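Local coordinates for protein angel homolog 2 from Homo sapiens, a protein that acts as a 2',3'-cyclic phosphatase of the CCR4/nocturin family and probably binds the 3' untranslated regions of mRNA, in two crystal structures: PDB 6RVZ (chain A, 2.10 Å), residues 59-64 and 105-110; PDB 6RW0 (chain B, 1.45 Å), residues 59-64 and 105-110. Structure 2 is superposed on structure 1 by the backbone atoms of these residues (RMSD 0.11 Å); each is numbered along its deposited sequence.

Structure 1 (6RVZ); sequences ILSQDL and EVQEDH. With MG (magnesium ion), chain C; KL2 (adenosine-2',3'-vanadate), chain D.
Glu105 meets Ser61 where the adjacent parallel strands 49-58 and 100-107 end, at the magnesium site of this DNase I-like fold. Magnesium is held by Glu105 OE2 at 2.1 Å, O2' and O3V of adenosine-2',3'-vanadate and three waters, while Asn58 also donates to OE2. Among hydrogen bonds, Glu105 OE1 accepts from Ser61 N at 3.0 Å on its anti side, N-H...O 160°, and from a magnesium-bound water. Gln107 OE1 takes two donors, Ser61 OG at 2.6 Å and Asp63 N at 2.8 Å; Gln107 CG lies anti to N (chi1 -159°), carrying the amide across to them. Gln107 NE2 donates to Asp109 OD1, fixing the amide's rotation. Ser61 sits at the N-cap position of helix 62-67. In van der Waals contact, Leu64 CD1 lies 3.4 Å from Glu105 OE1 and 3.5 Å from the ligand's O4'.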
# COMPACT_ATOMS: atom_id res chain seq x y z
N ILE A 59 -5.49 -7.21 -5.15
CA ILE A 59 -6.03 -8.13 -6.15
C ILE A 59 -7.45 -8.59 -5.80
O ILE A 59 -8.05 -9.30 -6.61
CB ILE A 59 -5.07 -9.32 -6.38
CG1 ILE A 59 -4.98 -10.26 -5.18
CG2 ILE A 59 -3.70 -8.80 -6.80
CD1 ILE A 59 -4.25 -11.55 -5.48
N LEU A 60 -7.97 -8.20 -4.63
CA LEU A 60 -9.31 -8.55 -4.14
C LEU A 60 -9.38 -10.03 -3.77
O LEU A 60 -9.40 -10.90 -4.64
CB LEU A 60 -10.40 -8.16 -5.15
CG LEU A 60 -11.84 -8.52 -4.77
CD1 LEU A 60 -12.26 -7.95 -3.42
CD2 LEU A 60 -12.78 -8.04 -5.86
N SER A 61 -9.43 -10.29 -2.46
CA SER A 61 -9.58 -11.62 -1.91
C SER A 61 -10.98 -12.13 -2.25
O SER A 61 -11.95 -11.41 -2.03
CB SER A 61 -9.34 -11.57 -0.42
OG SER A 61 -10.07 -12.58 0.27
N GLN A 62 -11.12 -13.36 -2.78
CA GLN A 62 -12.43 -13.89 -3.11
C GLN A 62 -13.34 -13.92 -1.88
O GLN A 62 -14.53 -13.67 -2.00
CB GLN A 62 -12.32 -15.31 -3.66
CG GLN A 62 -13.60 -15.84 -4.28
CD GLN A 62 -13.99 -15.10 -5.53
OE1 GLN A 62 -13.14 -14.55 -6.24
NE2 GLN A 62 -15.28 -15.07 -5.81
N ASP A 63 -12.76 -14.23 -0.71
CA ASP A 63 -13.49 -14.31 0.55
C ASP A 63 -14.02 -12.92 0.89
O ASP A 63 -15.19 -12.80 1.27
CB ASP A 63 -12.62 -14.87 1.68
CG ASP A 63 -12.44 -16.38 1.64
OD1 ASP A 63 -12.94 -17.01 0.68
OD2 ASP A 63 -11.81 -16.92 2.57
N LEU A 64 -13.19 -11.88 0.73
CA LEU A 64 -13.59 -10.50 0.99
C LEU A 64 -14.62 -10.04 -0.04
O LEU A 64 -15.51 -9.25 0.29
CB LEU A 64 -12.35 -9.59 0.97
CG LEU A 64 -11.37 -9.75 2.13
CD1 LEU A 64 -10.34 -8.64 2.12
CD2 LEU A 64 -12.09 -9.78 3.47
N GLU A 105 -4.54 -8.08 -0.21
CA GLU A 105 -5.66 -9.00 -0.25
C GLU A 105 -5.27 -10.30 -0.95
O GLU A 105 -6.02 -10.82 -1.78
CB GLU A 105 -6.89 -8.36 -0.91
CG GLU A 105 -7.47 -7.20 -0.12
CD GLU A 105 -8.87 -6.80 -0.55
OE1 GLU A 105 -9.63 -7.68 -1.02
OE2 GLU A 105 -9.21 -5.61 -0.42
N VAL A 106 -4.09 -10.82 -0.59
CA VAL A 106 -3.60 -12.10 -1.08
C VAL A 106 -4.12 -13.19 -0.14
O VAL A 106 -3.63 -13.32 0.98
CB VAL A 106 -2.06 -12.09 -1.17
CG1 VAL A 106 -1.51 -13.44 -1.60
CG2 VAL A 106 -1.56 -10.99 -2.09
N GLN A 107 -5.11 -13.95 -0.61
CA GLN A 107 -5.78 -14.97 0.20
C GLN A 107 -4.84 -16.16 0.38
O GLN A 107 -4.23 -16.62 -0.59
CB GLN A 107 -7.09 -15.36 -0.48
CG GLN A 107 -8.10 -16.02 0.46
CD GLN A 107 -9.46 -16.08 -0.17
OE1 GLN A 107 -10.12 -15.07 -0.38
NE2 GLN A 107 -9.90 -17.29 -0.50
N GLU A 108 -4.74 -16.66 1.62
CA GLU A 108 -3.74 -17.66 1.99
C GLU A 108 -3.89 -18.93 1.16
O GLU A 108 -2.93 -19.40 0.57
CB GLU A 108 -3.83 -17.99 3.48
CG GLU A 108 -2.98 -19.19 3.89
CD GLU A 108 -3.11 -19.61 5.35
OE1 GLU A 108 -4.24 -19.59 5.87
OE2 GLU A 108 -2.07 -19.94 5.96
N ASP A 109 -5.11 -19.50 1.14
CA ASP A 109 -5.36 -20.77 0.47
C ASP A 109 -5.02 -20.64 -1.01
O ASP A 109 -4.33 -21.50 -1.57
CB ASP A 109 -6.78 -21.28 0.73
CG ASP A 109 -7.91 -20.30 0.45
OD1 ASP A 109 -7.65 -19.25 -0.17
OD2 ASP A 109 -9.05 -20.60 0.86
N HIS A 110 -5.49 -19.55 -1.65
CA HIS A 110 -5.24 -19.29 -3.06
C HIS A 110 -3.76 -19.02 -3.31
O HIS A 110 -3.24 -19.38 -4.37
CB HIS A 110 -6.11 -18.12 -3.55
CG HIS A 110 -7.57 -18.42 -3.60
ND1 HIS A 110 -8.53 -17.43 -3.60
CD2 HIS A 110 -8.23 -19.60 -3.63
CE1 HIS A 110 -9.72 -17.98 -3.65
NE2 HIS A 110 -9.57 -19.31 -3.66
MG MG C . -11.04 -4.60 -0.91
O2V KL2 D . -11.84 -0.61 0.23
V KL2 D . -10.45 -1.99 0.46
O2' KL2 D . -11.85 -3.37 0.76
O1V KL2 D . -8.93 -0.55 0.31
O3V KL2 D . -9.74 -3.08 -1.18
O3' KL2 D . -9.92 -2.54 2.31
C3' KL2 D . -10.87 -3.39 2.94
C2' KL2 D . -12.16 -3.45 2.14
C4' KL2 D . -10.47 -4.85 3.01
C5' KL2 D . -9.55 -5.12 4.20
O5' KL2 D . -10.26 -4.95 5.43
O4' KL2 D . -11.72 -5.57 3.08
C1' KL2 D . -12.78 -4.79 2.50
N1 KL2 D . -17.36 -2.45 3.37
C2 KL2 D . -16.58 -2.38 2.28
N3 KL2 D . -15.42 -3.05 2.21
C4 KL2 D . -15.01 -3.82 3.25
C5 KL2 D . -15.80 -3.90 4.38
C6 KL2 D . -17.00 -3.20 4.43
N6 KL2 D . -17.79 -3.27 5.53
N7 KL2 D . -15.17 -4.71 5.25
C8 KL2 D . -14.03 -5.11 4.67
N9 KL2 D . -13.92 -4.57 3.45
O HOH W 1 -8.53 -14.63 -3.85
O HOH W 2 -12.63 -18.43 -1.62
O HOH W 3 -9.87 -18.67 2.67
O HOH W 4 -11.95 -6.32 -0.52
O HOH W 5 -12.63 -3.78 -2.00
O HOH W 6 -10.21 -5.16 -2.84

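Structure 2 (6RW0); sequences ILSQDL and EVQEDH. With MG (magnesium ion), chain E.
Glu105 and Ser61 join the segments beside the magnesium ion. Magnesium is held by Glu105 OE2 at 2.3 Å and by five waters, a wholly aqueous shell apart from the carboxylate, while Asn58 also donates to OE2. Among hydrogen bonds, Glu105 OE1 accepts from Ser61 N at 3.0 Å on its anti side, N-H...O 168°, and from a magnesium-bound water. Gln107 OE1 takes two donors, Ser61 OG at 2.8 Å and Asp63 N at 2.8 Å; with Gln107 CG anti to N (chi1 -173°), the amide reaches across to both. Gln107 NE2 donates to Asp109 OD1, which fixes the rotation of the amide. Ser61 sits at the N-cap position of helix 62-67. In van der Waals contact, Leu64 CD1 lies 3.6 Å from Glu105 OE1.

How the two compare
The two chains have the same sequence here, and the difference is the bound group. Adenosine-2',3'-vanadate is modelled with chain A alone, where it touches Glu105(A) and, through CD1, Leu64(A), and puts O2' and O3V into the magnesium shell. With chain B, water 11 stands at the place of O2' and water 13 at that of O3V, so two waters occupy the metal positions that the ligand oxygens hold with chain A, and the shell stays six-coordinate.

Leu64(A), Glu105(A), Ser61(A), Asp63(A), Gln107(A) and their counterparts keep their place within the error, and the CA atoms coincide. The bonds from Ser61(A) N to Glu105(A) OE1, and from Ser61(A) OG and Asp63(A) N to Gln107(A) OE1, have the same bonds in chain B. Waters 4, 5 and 6 of the shell recur as waters 9, 10 and 12. This is consistent with a metal site whose protein ligand is placed alike with and without the nucleotide.

Water 2, between Asp63(A) and Gln107(A), is modelled in the first structure only.

Structure 2 (6RW0)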
# COMPACT_ATOMS: atom_id res chain seq x y z
N ILE B 59 -5.42 -7.14 -5.16
CA ILE B 59 -6.00 -8.07 -6.17
C ILE B 59 -7.42 -8.51 -5.81
O ILE B 59 -8.00 -9.18 -6.62
CB ILE B 59 -5.05 -9.26 -6.41
CG1 ILE B 59 -4.96 -10.21 -5.21
CG2 ILE B 59 -3.68 -8.76 -6.83
CD1 ILE B 59 -4.25 -11.50 -5.52
N LEU B 60 -7.92 -8.13 -4.64
CA LEU B 60 -9.27 -8.46 -4.17
C LEU B 60 -9.36 -9.93 -3.76
O LEU B 60 -9.36 -10.83 -4.60
CB LEU B 60 -10.37 -8.05 -5.16
CG LEU B 60 -11.81 -8.40 -4.75
CD1 LEU B 60 -12.24 -7.84 -3.41
CD2 LEU B 60 -12.75 -7.91 -5.87
N SER B 61 -9.42 -10.17 -2.45
CA SER B 61 -9.55 -11.52 -1.93
C SER B 61 -10.94 -12.07 -2.23
O SER B 61 -11.94 -11.37 -2.04
CB SER B 61 -9.32 -11.46 -0.42
OG SER B 61 -10.03 -12.46 0.29
N GLN B 62 -11.01 -13.32 -2.69
CA GLN B 62 -12.32 -13.90 -3.02
C GLN B 62 -13.24 -13.95 -1.80
O GLN B 62 -14.44 -13.67 -1.91
CB GLN B 62 -12.16 -15.30 -3.62
CG GLN B 62 -13.45 -15.82 -4.23
CD GLN B 62 -13.85 -15.04 -5.48
OE1 GLN B 62 -13.00 -14.46 -6.15
NE2 GLN B 62 -15.13 -15.06 -5.81
N ASP B 63 -12.70 -14.34 -0.63
CA ASP B 63 -13.53 -14.39 0.57
C ASP B 63 -14.09 -13.01 0.88
O ASP B 63 -15.27 -12.87 1.25
CB ASP B 63 -12.71 -14.85 1.78
CG ASP B 63 -12.43 -16.33 1.80
OD1 ASP B 63 -12.89 -17.08 0.92
OD2 ASP B 63 -11.72 -16.76 2.74
N LEU B 64 -13.26 -11.96 0.76
CA LEU B 64 -13.73 -10.61 1.04
C LEU B 64 -14.71 -10.12 -0.01
O LEU B 64 -15.67 -9.41 0.32
CB LEU B 64 -12.55 -9.65 1.22
CG LEU B 64 -11.61 -10.02 2.37
CD1 LEU B 64 -10.52 -8.94 2.48
CD2 LEU B 64 -12.34 -10.21 3.68
N GLU B 105 -4.41 -8.09 -0.32
CA GLU B 105 -5.58 -8.97 -0.38
C GLU B 105 -5.25 -10.31 -1.04
O GLU B 105 -6.04 -10.87 -1.79
CB GLU B 105 -6.79 -8.29 -1.00
CG GLU B 105 -7.30 -7.21 -0.07
CD GLU B 105 -8.73 -6.81 -0.30
OE1 GLU B 105 -9.54 -7.64 -0.78
OE2 GLU B 105 -9.04 -5.63 0.01
N VAL B 106 -4.06 -10.82 -0.73
CA VAL B 106 -3.59 -12.12 -1.18
C VAL B 106 -4.12 -13.15 -0.20
O VAL B 106 -3.70 -13.20 0.96
CB VAL B 106 -2.05 -12.14 -1.24
CG1 VAL B 106 -1.53 -13.55 -1.54
CG2 VAL B 106 -1.57 -11.10 -2.25
N GLN B 107 -5.07 -13.97 -0.66
CA GLN B 107 -5.75 -14.93 0.20
C GLN B 107 -4.89 -16.18 0.39
O GLN B 107 -4.33 -16.71 -0.57
CB GLN B 107 -7.09 -15.29 -0.45
CG GLN B 107 -7.97 -16.15 0.40
CD GLN B 107 -9.38 -16.20 -0.12
OE1 GLN B 107 -10.02 -15.17 -0.31
NE2 GLN B 107 -9.87 -17.41 -0.39
N GLU B 108 -4.78 -16.63 1.65
CA GLU B 108 -3.78 -17.64 1.99
C GLU B 108 -3.97 -18.93 1.19
O GLU B 108 -3.00 -19.48 0.65
CB GLU B 108 -3.78 -17.92 3.49
CG GLU B 108 -2.70 -18.94 3.91
CD GLU B 108 -2.83 -19.45 5.34
OE1 GLU B 108 -3.96 -19.61 5.83
OE2 GLU B 108 -1.77 -19.67 5.98
N ASP B 109 -5.19 -19.46 1.14
CA ASP B 109 -5.38 -20.75 0.47
C ASP B 109 -5.05 -20.64 -1.01
O ASP B 109 -4.30 -21.46 -1.56
CB ASP B 109 -6.75 -21.38 0.76
CG ASP B 109 -7.95 -20.52 0.38
OD1 ASP B 109 -7.81 -19.38 -0.09
OD2 ASP B 109 -9.08 -21.04 0.56
N HIS B 110 -5.54 -19.60 -1.66
CA HIS B 110 -5.23 -19.37 -3.07
C HIS B 110 -3.76 -19.09 -3.28
O HIS B 110 -3.19 -19.45 -4.32
CB HIS B 110 -6.05 -18.20 -3.57
CG HIS B 110 -7.51 -18.48 -3.58
ND1 HIS B 110 -8.46 -17.49 -3.62
CD2 HIS B 110 -8.19 -19.65 -3.56
CE1 HIS B 110 -9.66 -18.03 -3.63
NE2 HIS B 110 -9.53 -19.35 -3.61
MG MG E . -10.89 -4.46 -0.65
O HOH W 7 -8.60 -14.69 -3.81
O HOH W 8 -10.09 -18.87 2.81
O HOH W 9 -11.90 -6.34 -0.15
O HOH W 10 -12.66 -3.53 -1.73
O HOH W 11 -12.08 -3.37 1.33
O HOH W 12 -9.97 -5.14 -2.77
O HOH W 13 -10.39 -2.28 -0.98